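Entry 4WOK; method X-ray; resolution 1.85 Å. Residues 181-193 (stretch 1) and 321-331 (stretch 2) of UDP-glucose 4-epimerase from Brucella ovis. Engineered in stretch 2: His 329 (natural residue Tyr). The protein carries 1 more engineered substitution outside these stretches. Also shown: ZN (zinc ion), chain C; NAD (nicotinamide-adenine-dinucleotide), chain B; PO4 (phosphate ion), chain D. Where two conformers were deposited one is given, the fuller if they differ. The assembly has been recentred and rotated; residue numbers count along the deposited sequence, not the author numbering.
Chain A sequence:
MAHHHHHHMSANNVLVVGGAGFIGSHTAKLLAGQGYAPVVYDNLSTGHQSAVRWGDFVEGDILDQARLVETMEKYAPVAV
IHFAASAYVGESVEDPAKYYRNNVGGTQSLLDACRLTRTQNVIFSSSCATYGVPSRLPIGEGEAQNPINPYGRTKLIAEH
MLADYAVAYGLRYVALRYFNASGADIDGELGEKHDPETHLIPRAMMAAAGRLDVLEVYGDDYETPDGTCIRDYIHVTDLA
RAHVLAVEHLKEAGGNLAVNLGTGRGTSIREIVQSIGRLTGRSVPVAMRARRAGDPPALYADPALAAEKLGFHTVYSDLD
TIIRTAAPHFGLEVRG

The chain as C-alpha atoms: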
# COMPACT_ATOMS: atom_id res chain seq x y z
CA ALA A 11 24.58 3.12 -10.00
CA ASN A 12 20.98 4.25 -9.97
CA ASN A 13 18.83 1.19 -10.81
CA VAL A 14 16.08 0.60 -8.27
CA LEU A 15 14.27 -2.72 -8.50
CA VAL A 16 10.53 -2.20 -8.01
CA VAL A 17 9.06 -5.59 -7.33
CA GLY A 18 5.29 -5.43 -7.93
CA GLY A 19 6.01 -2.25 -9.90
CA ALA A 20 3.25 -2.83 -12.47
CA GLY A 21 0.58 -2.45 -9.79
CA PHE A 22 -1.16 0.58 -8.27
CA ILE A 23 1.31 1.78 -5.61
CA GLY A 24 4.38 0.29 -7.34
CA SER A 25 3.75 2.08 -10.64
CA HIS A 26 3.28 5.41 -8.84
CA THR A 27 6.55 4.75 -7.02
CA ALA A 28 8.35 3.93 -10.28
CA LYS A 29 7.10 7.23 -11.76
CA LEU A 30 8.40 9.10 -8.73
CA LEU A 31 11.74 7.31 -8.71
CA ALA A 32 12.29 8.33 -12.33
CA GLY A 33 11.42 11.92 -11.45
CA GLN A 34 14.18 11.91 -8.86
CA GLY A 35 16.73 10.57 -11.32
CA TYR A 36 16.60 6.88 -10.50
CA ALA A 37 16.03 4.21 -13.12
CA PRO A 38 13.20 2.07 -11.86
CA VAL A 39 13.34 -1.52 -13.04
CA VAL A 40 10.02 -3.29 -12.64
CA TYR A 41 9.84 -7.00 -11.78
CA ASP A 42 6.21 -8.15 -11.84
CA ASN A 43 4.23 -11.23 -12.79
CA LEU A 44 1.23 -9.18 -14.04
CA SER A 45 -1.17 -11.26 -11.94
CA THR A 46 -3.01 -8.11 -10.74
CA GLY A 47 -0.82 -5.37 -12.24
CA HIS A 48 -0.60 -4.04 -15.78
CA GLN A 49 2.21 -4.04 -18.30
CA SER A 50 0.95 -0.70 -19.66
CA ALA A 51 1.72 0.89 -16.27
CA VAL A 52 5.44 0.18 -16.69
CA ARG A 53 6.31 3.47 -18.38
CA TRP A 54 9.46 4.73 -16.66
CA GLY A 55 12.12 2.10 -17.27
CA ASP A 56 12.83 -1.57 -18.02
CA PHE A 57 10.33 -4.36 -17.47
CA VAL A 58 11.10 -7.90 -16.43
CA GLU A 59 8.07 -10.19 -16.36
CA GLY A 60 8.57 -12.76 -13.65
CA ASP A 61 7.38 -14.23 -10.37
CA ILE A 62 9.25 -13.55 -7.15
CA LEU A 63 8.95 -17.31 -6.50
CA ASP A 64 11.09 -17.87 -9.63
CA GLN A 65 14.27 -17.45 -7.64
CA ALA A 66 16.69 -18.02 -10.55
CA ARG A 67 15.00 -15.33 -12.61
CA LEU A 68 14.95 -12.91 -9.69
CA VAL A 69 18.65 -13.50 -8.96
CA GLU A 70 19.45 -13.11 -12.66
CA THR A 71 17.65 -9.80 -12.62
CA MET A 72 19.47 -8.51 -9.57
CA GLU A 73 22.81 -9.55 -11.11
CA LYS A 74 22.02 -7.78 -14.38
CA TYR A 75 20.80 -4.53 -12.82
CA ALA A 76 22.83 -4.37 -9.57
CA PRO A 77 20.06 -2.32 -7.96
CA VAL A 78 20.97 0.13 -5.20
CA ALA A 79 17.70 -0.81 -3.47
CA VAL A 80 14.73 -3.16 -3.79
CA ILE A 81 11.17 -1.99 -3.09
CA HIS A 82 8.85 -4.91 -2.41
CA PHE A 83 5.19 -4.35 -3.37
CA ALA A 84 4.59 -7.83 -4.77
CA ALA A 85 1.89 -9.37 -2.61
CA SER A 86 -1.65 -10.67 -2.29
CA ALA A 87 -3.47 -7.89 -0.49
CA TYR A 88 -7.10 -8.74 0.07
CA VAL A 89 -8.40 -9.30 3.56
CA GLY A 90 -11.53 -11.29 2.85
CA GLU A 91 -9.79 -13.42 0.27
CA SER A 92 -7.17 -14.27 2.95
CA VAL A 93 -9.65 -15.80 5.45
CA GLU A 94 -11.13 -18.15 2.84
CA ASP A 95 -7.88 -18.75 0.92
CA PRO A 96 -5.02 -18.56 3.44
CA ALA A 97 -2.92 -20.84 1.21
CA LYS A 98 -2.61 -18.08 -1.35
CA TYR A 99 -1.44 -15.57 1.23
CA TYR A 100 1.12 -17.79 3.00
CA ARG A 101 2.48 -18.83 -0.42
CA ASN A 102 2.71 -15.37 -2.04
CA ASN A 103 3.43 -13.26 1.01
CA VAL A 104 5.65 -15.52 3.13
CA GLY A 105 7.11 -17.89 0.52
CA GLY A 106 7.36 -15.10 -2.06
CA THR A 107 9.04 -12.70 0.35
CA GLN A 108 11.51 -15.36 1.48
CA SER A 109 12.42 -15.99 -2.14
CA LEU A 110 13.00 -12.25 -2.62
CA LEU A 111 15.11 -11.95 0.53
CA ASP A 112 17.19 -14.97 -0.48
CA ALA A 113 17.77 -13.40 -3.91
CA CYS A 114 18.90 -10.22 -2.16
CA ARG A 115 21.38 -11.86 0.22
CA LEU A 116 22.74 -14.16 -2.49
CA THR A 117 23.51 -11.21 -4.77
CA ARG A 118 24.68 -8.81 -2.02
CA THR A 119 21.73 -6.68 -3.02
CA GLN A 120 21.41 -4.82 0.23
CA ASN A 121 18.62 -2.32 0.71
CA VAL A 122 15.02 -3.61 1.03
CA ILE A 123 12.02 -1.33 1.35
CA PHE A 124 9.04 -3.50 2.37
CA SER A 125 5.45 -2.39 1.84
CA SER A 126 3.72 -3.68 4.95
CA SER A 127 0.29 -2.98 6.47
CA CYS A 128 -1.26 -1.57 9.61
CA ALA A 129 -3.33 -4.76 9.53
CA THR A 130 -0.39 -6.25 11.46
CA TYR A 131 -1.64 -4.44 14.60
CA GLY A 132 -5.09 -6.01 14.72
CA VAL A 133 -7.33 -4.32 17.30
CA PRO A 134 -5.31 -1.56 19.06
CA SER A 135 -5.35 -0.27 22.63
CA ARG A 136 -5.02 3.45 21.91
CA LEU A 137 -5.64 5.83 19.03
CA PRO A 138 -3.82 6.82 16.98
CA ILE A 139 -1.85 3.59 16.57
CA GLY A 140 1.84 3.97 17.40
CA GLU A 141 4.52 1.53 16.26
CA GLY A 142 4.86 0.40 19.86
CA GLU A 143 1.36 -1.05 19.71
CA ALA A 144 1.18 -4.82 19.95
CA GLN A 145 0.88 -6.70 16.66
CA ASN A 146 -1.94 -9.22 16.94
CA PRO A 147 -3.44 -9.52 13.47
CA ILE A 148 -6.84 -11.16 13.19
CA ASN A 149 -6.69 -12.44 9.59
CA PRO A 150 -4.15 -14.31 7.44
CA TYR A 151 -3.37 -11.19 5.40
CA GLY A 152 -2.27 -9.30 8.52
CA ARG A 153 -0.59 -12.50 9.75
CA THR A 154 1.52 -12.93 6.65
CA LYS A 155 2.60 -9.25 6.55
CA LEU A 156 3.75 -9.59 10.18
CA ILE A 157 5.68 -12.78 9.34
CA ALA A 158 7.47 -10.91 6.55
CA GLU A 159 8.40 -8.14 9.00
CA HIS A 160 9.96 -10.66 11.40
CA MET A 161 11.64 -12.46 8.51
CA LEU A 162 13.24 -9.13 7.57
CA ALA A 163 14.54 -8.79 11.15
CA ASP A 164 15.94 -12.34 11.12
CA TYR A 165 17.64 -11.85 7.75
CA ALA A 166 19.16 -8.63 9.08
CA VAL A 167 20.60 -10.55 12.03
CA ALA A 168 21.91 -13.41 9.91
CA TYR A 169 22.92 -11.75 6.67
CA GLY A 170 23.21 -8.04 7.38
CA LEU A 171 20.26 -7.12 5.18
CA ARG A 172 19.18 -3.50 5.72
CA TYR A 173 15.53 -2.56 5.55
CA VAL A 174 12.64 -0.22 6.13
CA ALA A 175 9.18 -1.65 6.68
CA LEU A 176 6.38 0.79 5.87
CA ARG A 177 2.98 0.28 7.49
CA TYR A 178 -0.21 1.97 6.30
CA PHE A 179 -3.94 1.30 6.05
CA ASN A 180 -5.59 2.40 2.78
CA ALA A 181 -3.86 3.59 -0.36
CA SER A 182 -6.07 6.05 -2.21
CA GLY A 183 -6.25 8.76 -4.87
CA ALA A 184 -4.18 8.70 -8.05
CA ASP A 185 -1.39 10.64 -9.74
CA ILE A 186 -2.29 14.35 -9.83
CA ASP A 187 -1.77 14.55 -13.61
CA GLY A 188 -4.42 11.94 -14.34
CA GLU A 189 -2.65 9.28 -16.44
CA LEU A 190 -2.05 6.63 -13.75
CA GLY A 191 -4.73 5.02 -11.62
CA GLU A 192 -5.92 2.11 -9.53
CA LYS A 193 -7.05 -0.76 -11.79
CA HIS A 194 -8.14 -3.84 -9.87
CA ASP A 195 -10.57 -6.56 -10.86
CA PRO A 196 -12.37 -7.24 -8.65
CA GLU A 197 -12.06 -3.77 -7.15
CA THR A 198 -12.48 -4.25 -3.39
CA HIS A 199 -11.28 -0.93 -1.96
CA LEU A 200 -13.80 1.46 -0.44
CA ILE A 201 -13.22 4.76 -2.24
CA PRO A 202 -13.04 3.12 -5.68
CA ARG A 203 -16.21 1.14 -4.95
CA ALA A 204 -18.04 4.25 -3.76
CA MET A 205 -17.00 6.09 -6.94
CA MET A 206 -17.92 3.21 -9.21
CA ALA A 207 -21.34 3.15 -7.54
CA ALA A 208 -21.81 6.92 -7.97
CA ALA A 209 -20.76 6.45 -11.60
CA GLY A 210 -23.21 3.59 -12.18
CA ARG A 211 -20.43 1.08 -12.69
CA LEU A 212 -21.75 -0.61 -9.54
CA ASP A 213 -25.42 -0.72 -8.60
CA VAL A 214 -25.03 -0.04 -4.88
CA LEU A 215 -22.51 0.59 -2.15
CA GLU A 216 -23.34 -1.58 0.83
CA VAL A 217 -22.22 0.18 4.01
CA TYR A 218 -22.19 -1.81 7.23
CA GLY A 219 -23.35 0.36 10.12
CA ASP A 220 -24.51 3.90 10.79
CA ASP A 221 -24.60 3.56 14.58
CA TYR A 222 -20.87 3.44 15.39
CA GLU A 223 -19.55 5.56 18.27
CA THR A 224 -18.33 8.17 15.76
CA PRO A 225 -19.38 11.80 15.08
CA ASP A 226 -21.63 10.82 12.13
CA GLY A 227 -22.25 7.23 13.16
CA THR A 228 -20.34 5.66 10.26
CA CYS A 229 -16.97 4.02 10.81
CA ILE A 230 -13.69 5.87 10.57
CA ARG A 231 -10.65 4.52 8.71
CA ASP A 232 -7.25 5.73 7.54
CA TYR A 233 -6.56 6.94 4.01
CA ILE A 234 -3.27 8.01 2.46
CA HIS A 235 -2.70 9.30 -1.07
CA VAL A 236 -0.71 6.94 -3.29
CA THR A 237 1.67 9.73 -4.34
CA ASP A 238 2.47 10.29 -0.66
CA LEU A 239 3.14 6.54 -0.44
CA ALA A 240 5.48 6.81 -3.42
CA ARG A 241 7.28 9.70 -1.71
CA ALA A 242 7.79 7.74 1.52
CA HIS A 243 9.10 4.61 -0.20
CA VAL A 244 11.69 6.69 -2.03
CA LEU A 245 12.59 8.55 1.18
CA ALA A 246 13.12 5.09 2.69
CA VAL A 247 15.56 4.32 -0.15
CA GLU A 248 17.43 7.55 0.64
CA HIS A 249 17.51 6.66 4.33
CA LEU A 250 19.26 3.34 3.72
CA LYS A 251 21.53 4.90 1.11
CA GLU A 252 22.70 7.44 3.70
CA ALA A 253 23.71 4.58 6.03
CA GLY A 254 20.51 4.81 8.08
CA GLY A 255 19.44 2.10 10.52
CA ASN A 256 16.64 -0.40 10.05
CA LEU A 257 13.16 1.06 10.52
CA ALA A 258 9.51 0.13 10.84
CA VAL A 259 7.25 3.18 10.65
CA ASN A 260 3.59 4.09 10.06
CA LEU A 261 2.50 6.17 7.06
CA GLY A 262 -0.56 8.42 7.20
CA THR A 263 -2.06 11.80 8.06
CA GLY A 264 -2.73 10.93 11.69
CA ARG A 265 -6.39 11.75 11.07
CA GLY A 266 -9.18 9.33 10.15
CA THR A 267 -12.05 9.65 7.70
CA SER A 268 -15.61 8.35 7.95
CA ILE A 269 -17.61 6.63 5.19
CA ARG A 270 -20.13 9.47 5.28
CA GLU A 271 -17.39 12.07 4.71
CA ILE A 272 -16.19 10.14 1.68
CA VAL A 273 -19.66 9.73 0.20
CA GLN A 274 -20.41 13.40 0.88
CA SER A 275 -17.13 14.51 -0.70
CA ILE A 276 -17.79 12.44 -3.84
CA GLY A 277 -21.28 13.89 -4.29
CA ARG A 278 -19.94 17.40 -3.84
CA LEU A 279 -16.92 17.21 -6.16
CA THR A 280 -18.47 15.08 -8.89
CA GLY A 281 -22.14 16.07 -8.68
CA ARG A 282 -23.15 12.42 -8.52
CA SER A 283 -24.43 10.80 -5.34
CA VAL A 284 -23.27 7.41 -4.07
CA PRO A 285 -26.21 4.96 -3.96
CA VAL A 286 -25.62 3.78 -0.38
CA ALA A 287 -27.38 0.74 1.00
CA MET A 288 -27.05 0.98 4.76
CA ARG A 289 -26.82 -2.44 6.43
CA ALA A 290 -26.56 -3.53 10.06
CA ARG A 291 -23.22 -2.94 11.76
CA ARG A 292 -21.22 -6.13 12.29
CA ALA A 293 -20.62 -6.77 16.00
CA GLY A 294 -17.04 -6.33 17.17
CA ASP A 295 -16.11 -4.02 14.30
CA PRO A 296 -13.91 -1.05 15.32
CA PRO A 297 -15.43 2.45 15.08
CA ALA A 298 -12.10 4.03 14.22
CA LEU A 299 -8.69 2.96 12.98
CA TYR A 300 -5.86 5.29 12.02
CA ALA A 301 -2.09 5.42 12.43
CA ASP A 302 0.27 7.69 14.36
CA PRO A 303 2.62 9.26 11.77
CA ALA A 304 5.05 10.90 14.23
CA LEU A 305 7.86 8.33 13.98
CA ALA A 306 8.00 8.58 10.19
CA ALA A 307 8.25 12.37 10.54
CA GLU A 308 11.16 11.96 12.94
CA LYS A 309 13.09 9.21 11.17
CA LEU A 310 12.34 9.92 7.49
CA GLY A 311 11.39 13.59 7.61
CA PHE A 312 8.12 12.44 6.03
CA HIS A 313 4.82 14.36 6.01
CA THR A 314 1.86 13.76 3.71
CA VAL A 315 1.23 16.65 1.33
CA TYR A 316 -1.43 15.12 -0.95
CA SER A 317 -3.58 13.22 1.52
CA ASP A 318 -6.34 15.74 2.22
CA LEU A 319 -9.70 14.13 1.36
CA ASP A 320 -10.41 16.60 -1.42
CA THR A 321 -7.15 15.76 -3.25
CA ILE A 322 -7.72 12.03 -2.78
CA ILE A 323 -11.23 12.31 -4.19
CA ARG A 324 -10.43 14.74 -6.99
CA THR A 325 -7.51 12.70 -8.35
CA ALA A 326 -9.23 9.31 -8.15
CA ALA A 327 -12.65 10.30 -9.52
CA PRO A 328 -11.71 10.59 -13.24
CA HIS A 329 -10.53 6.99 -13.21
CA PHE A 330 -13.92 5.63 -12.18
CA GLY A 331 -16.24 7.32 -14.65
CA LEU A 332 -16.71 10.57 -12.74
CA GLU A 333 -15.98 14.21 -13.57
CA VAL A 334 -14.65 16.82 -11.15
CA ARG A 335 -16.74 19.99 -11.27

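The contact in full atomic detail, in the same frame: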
# COMPACT_ATOMS: atom_id res chain seq x y z
N ALA A 181 -4.38 2.79 0.74
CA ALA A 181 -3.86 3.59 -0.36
C ALA A 181 -5.02 4.15 -1.16
O ALA A 181 -5.95 3.43 -1.48
CB ALA A 181 -2.98 2.75 -1.25
N SER A 182 -4.96 5.42 -1.52
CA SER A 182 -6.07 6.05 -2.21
C SER A 182 -5.59 7.14 -3.17
O SER A 182 -4.40 7.44 -3.25
CB SER A 182 -7.05 6.63 -1.20
OG SER A 182 -6.40 7.56 -0.35
N GLY A 183 -6.54 7.72 -3.90
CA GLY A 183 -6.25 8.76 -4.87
C GLY A 183 -5.54 8.19 -6.09
O GLY A 183 -5.56 6.97 -6.34
N ALA A 184 -4.93 9.08 -6.86
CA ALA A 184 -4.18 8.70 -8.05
C ALA A 184 -3.27 9.85 -8.41
O ALA A 184 -3.39 10.94 -7.84
CB ALA A 184 -5.12 8.35 -9.20
N ASP A 185 -2.35 9.61 -9.35
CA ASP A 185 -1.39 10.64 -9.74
C ASP A 185 -2.10 11.94 -10.11
O ASP A 185 -3.12 11.92 -10.80
CB ASP A 185 -0.53 10.18 -10.92
CG ASP A 185 0.44 11.26 -11.35
OD1 ASP A 185 1.46 11.45 -10.65
OD2 ASP A 185 0.17 11.95 -12.37
N ILE A 186 -1.59 13.08 -9.64
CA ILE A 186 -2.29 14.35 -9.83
C ILE A 186 -2.54 14.67 -11.32
O ILE A 186 -3.53 15.32 -11.67
CB ILE A 186 -1.51 15.52 -9.18
CG1 ILE A 186 -2.27 16.84 -9.34
CG2 ILE A 186 -0.13 15.64 -9.77
CD1 ILE A 186 -3.59 16.88 -8.62
N ASP A 187 -1.67 14.19 -12.20
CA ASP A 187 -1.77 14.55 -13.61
C ASP A 187 -2.69 13.64 -14.41
O ASP A 187 -2.85 13.83 -15.62
CB ASP A 187 -0.38 14.61 -14.23
CG ASP A 187 0.37 15.87 -13.83
OD1 ASP A 187 -0.29 16.94 -13.75
OD2 ASP A 187 1.59 15.82 -13.59
N GLY A 188 -3.31 12.67 -13.75
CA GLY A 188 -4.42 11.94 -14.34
C GLY A 188 -4.17 10.73 -15.24
O GLY A 188 -5.14 10.10 -15.67
N GLU A 189 -2.92 10.39 -15.52
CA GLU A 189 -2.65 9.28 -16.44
C GLU A 189 -2.32 7.94 -15.78
O GLU A 189 -1.99 6.97 -16.48
CB GLU A 189 -1.51 9.63 -17.39
CG GLU A 189 -1.77 10.83 -18.29
CD GLU A 189 -0.63 11.08 -19.26
OE1 GLU A 189 0.16 10.13 -19.51
OE2 GLU A 189 -0.51 12.21 -19.76
N LEU A 190 -2.39 7.87 -14.46
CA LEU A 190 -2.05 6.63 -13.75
C LEU A 190 -3.03 6.39 -12.61
O LEU A 190 -3.18 7.24 -11.73
CB LEU A 190 -0.62 6.69 -13.23
CG LEU A 190 0.11 5.41 -12.84
CD1 LEU A 190 0.30 4.48 -14.05
CD2 LEU A 190 1.45 5.76 -12.20
N GLY A 191 -3.69 5.24 -12.60
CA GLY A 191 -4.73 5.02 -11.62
C GLY A 191 -4.74 3.63 -11.01
O GLY A 191 -3.85 2.82 -11.23
N GLU A 192 -5.79 3.37 -10.24
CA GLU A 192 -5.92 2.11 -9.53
C GLU A 192 -6.83 1.18 -10.34
O GLU A 192 -8.03 1.43 -10.43
CB GLU A 192 -6.49 2.36 -8.13
CG GLU A 192 -6.81 1.11 -7.33
CD GLU A 192 -7.23 1.44 -5.92
OE1 GLU A 192 -7.27 0.54 -5.07
OE2 GLU A 192 -7.50 2.63 -5.64
N LYS A 193 -6.26 0.13 -10.93
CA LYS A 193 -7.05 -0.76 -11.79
C LYS A 193 -7.01 -2.17 -11.24
O LYS A 193 -6.06 -2.93 -11.48
CB LYS A 193 -6.55 -0.72 -13.24
N THR A 321 -8.12 16.18 -2.24
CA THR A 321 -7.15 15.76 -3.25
C THR A 321 -7.29 14.28 -3.59
O THR A 321 -7.23 13.88 -4.76
CB THR A 321 -5.71 16.03 -2.78
OG1 THR A 321 -5.54 17.44 -2.60
CG2 THR A 321 -4.70 15.54 -3.81
N ILE A 322 -7.50 13.46 -2.57
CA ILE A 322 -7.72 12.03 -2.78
C ILE A 322 -8.92 11.83 -3.71
O ILE A 322 -8.82 11.12 -4.71
CB ILE A 322 -7.95 11.30 -1.45
CG1 ILE A 322 -6.64 11.22 -0.67
CG2 ILE A 322 -8.57 9.93 -1.69
CD1 ILE A 322 -6.80 10.70 0.74
N ILE A 323 -10.03 12.50 -3.40
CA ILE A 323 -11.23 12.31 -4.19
C ILE A 323 -11.08 12.84 -5.61
O ILE A 323 -11.39 12.16 -6.58
CB ILE A 323 -12.45 12.98 -3.56
CG1 ILE A 323 -12.78 12.32 -2.22
CG2 ILE A 323 -13.63 12.89 -4.51
CD1 ILE A 323 -12.92 10.82 -2.29
N ARG A 324 -10.59 14.07 -5.71
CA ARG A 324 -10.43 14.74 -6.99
C ARG A 324 -9.52 13.96 -7.96
O ARG A 324 -9.79 13.89 -9.16
CB ARG A 324 -9.87 16.14 -6.75
CG ARG A 324 -10.21 17.15 -7.82
CD ARG A 324 -9.60 18.50 -7.50
NE ARG A 324 -10.11 19.05 -6.24
CZ ARG A 324 -11.15 19.87 -6.15
NH1 ARG A 324 -11.80 20.24 -7.24
NH2 ARG A 324 -11.54 20.32 -4.96
N THR A 325 -8.44 13.37 -7.45
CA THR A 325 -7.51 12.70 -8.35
C THR A 325 -7.97 11.30 -8.72
O THR A 325 -7.65 10.81 -9.80
CB THR A 325 -6.08 12.65 -7.76
OG1 THR A 325 -6.08 11.98 -6.50
CG2 THR A 325 -5.56 14.05 -7.57
N ALA A 326 -8.75 10.66 -7.85
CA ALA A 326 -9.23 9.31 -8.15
C ALA A 326 -10.46 9.32 -9.07
O ALA A 326 -10.59 8.48 -9.95
CB ALA A 326 -9.55 8.57 -6.86
N ALA A 327 -11.35 10.28 -8.85
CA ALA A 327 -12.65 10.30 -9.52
C ALA A 327 -12.62 10.09 -11.05
O ALA A 327 -13.42 9.31 -11.57
CB ALA A 327 -13.38 11.59 -9.17
N PRO A 328 -11.71 10.78 -11.78
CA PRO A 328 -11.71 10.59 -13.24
C PRO A 328 -11.42 9.18 -13.70
O PRO A 328 -11.72 8.83 -14.85
CB PRO A 328 -10.60 11.54 -13.71
CG PRO A 328 -10.54 12.58 -12.65
CD PRO A 328 -10.77 11.84 -11.38
N HIS A 329 -10.84 8.35 -12.83
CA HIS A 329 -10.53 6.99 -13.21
C HIS A 329 -11.71 6.04 -13.03
O HIS A 329 -11.64 4.90 -13.46
CB HIS A 329 -9.33 6.50 -12.41
CG HIS A 329 -8.06 7.22 -12.75
ND1 HIS A 329 -7.32 6.92 -13.87
CD2 HIS A 329 -7.43 8.24 -12.13
CE1 HIS A 329 -6.26 7.72 -13.91
NE2 HIS A 329 -6.30 8.52 -12.87
N PHE A 330 -12.79 6.51 -12.42
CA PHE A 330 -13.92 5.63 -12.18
C PHE A 330 -15.20 6.18 -12.78
O PHE A 330 -16.27 5.99 -12.23
CB PHE A 330 -14.09 5.38 -10.68
CG PHE A 330 -12.91 4.70 -10.05
CD1 PHE A 330 -12.67 3.35 -10.27
CD2 PHE A 330 -12.03 5.42 -9.26
CE1 PHE A 330 -11.57 2.72 -9.70
CE2 PHE A 330 -10.92 4.79 -8.69
CZ PHE A 330 -10.69 3.44 -8.91
N GLY A 331 -15.09 6.86 -13.91
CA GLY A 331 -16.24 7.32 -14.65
C GLY A 331 -16.89 8.57 -14.10
O GLY A 331 -18.06 8.83 -14.39
ZN ZN C . -8.27 -1.41 -5.40
PA NAD B . -1.58 -4.23 -6.70
O1A NAD B . -2.11 -5.65 -6.77
O2A NAD B . -2.00 -3.13 -7.63
O5B NAD B . 0.12 -4.39 -7.01
C5B NAD B . 0.57 -5.68 -6.69
C4B NAD B . 1.65 -5.99 -7.76
O4B NAD B . 2.41 -7.15 -7.38
C3B NAD B . 0.83 -6.33 -9.01
O3B NAD B . 1.41 -5.62 -10.08
C2B NAD B . 1.03 -7.86 -9.15
O2B NAD B . 1.02 -8.24 -10.47
C1B NAD B . 2.47 -8.03 -8.53
N9A NAD B . 2.67 -9.37 -7.94
C8A NAD B . 1.84 -10.07 -7.03
N7A NAD B . 2.36 -11.25 -6.69
C5A NAD B . 3.56 -11.32 -7.40
C6A NAD B . 4.55 -12.33 -7.47
N6A NAD B . 4.42 -13.49 -6.76
N1A NAD B . 5.65 -12.13 -8.25
C2A NAD B . 5.73 -10.96 -8.95
N3A NAD B . 4.85 -9.91 -8.99
C4A NAD B . 3.77 -10.15 -8.18
O3 NAD B . -1.72 -3.98 -5.12
PN NAD B . -1.26 -2.54 -4.55
O1N NAD B . -0.40 -1.66 -5.41
O2N NAD B . -2.43 -2.10 -3.74
O5D NAD B . -0.30 -2.84 -3.14
C5D NAD B . 0.83 -3.50 -3.41
C4D NAD B . 1.59 -3.56 -2.09
O4D NAD B . 1.02 -2.54 -1.16
C3D NAD B . 1.34 -4.92 -1.41
O3D NAD B . 2.50 -5.21 -0.70
C2D NAD B . 0.18 -4.58 -0.47
O2D NAD B . 0.10 -5.37 0.65
C1D NAD B . 0.72 -3.21 0.02
N1N NAD B . -0.44 -2.47 0.73
C2N NAD B . -1.45 -1.94 -0.06
C3N NAD B . -2.52 -1.25 0.58
C7N NAD B . -3.62 -0.69 -0.27
O7N NAD B . -4.55 -0.05 0.25
N7N NAD B . -3.58 -0.89 -1.64
C4N NAD B . -2.52 -1.14 1.97
C5N NAD B . -1.49 -1.68 2.74
C6N NAD B . -0.44 -2.35 2.10
P PO4 D . -9.24 4.83 -16.98
O1 PO4 D . -8.83 6.04 -17.78
O2 PO4 D . -10.75 4.68 -16.99
O3 PO4 D . -8.72 5.00 -15.57
O4 PO4 D . -8.63 3.59 -17.58
O HOH W 1 -3.80 9.71 -12.36
O HOH W 2 -6.29 11.91 -11.55

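Stretch 1 enters the contact as the end of a strand, at Ala 181 and Ser 182, and continues as loop. A type I beta turn runs from Asp 185 to Gly 188. It is closed by a hydrogen bond from Gly 188 N to Asp 185 O, 3.0 Å, and Asp 185 OD2 also accepts from Asp 187 N at 2.9 Å. Stretch 2 begins within a helix, which is followed by a 3-10 segment from Ala 327 to His 329.

The backbones come closest at Gly 183 and Ile 322, whose CA atoms are 4.1 Å apart. Gly 183 CA makes a CA-H...O contact with Ile 322 O at 3.5 Å. Gly 183 has a positive phi, which favours glycine. A CB here would also be tight against Thr 325 OG1 (3.2 Å) and Ile 322 CA (3.5 Å). At the other end, the CA atoms of Gly 191 and His 329 are 6.3 Å apart, leaving room for the imidazole between the two backbones.

Thr 325 points toward stretch 1. Its OG1 accepts the one direct hydrogen bond across the contact, from Ala 184 N at 3.1 Å. The same OG1 donates to Thr 321 O at 2.8 Å. The hydroxyl thus ties the loop to the helix backbone one turn earlier. The methyl side of Thr 325 is used too: CG2 lies 3.6 Å from Ile 186 CD1. Ile 322 CD1 reaches to 3.3 Å from Ser 182 OG.

His 329 is an engineered residue; the natural one is Tyr. It has the largest area covered by the other stretch. Its chi1 is m, and CA-to-CB points toward stretch 1. Gly 191 CA lies over one ring face, 3.9 Å from the ring centroid and 10° off the normal, a CH-pi contact. A CB on Gly 191 would clash, at 2.6 Å from His 329 ND1. Ala 184 CB packs 3.7 Å from His 329 CD2. His 329 ND1 donates to O3 of the phosphate ion at 2.9 Å. This ion probably comes from the crystallisation liquor.

Two waters extend the polar contact. Water 1 lies 2.8 Å from His 329 NE2 and hydrogen-bonds to it, to Asp 185 O (2.8 Å) and to Leu 190 O (2.6 Å). Water 2 joins Asp 185 O (3.3 Å) to Thr 325 O (2.5 Å).

Beyond the histidine, Phe 330 CZ approaches Glu 192 O at 3.7 Å. Glu 192 OE1 binds the zinc ion at 2.2 Å, with other ligands elsewhere in the structure.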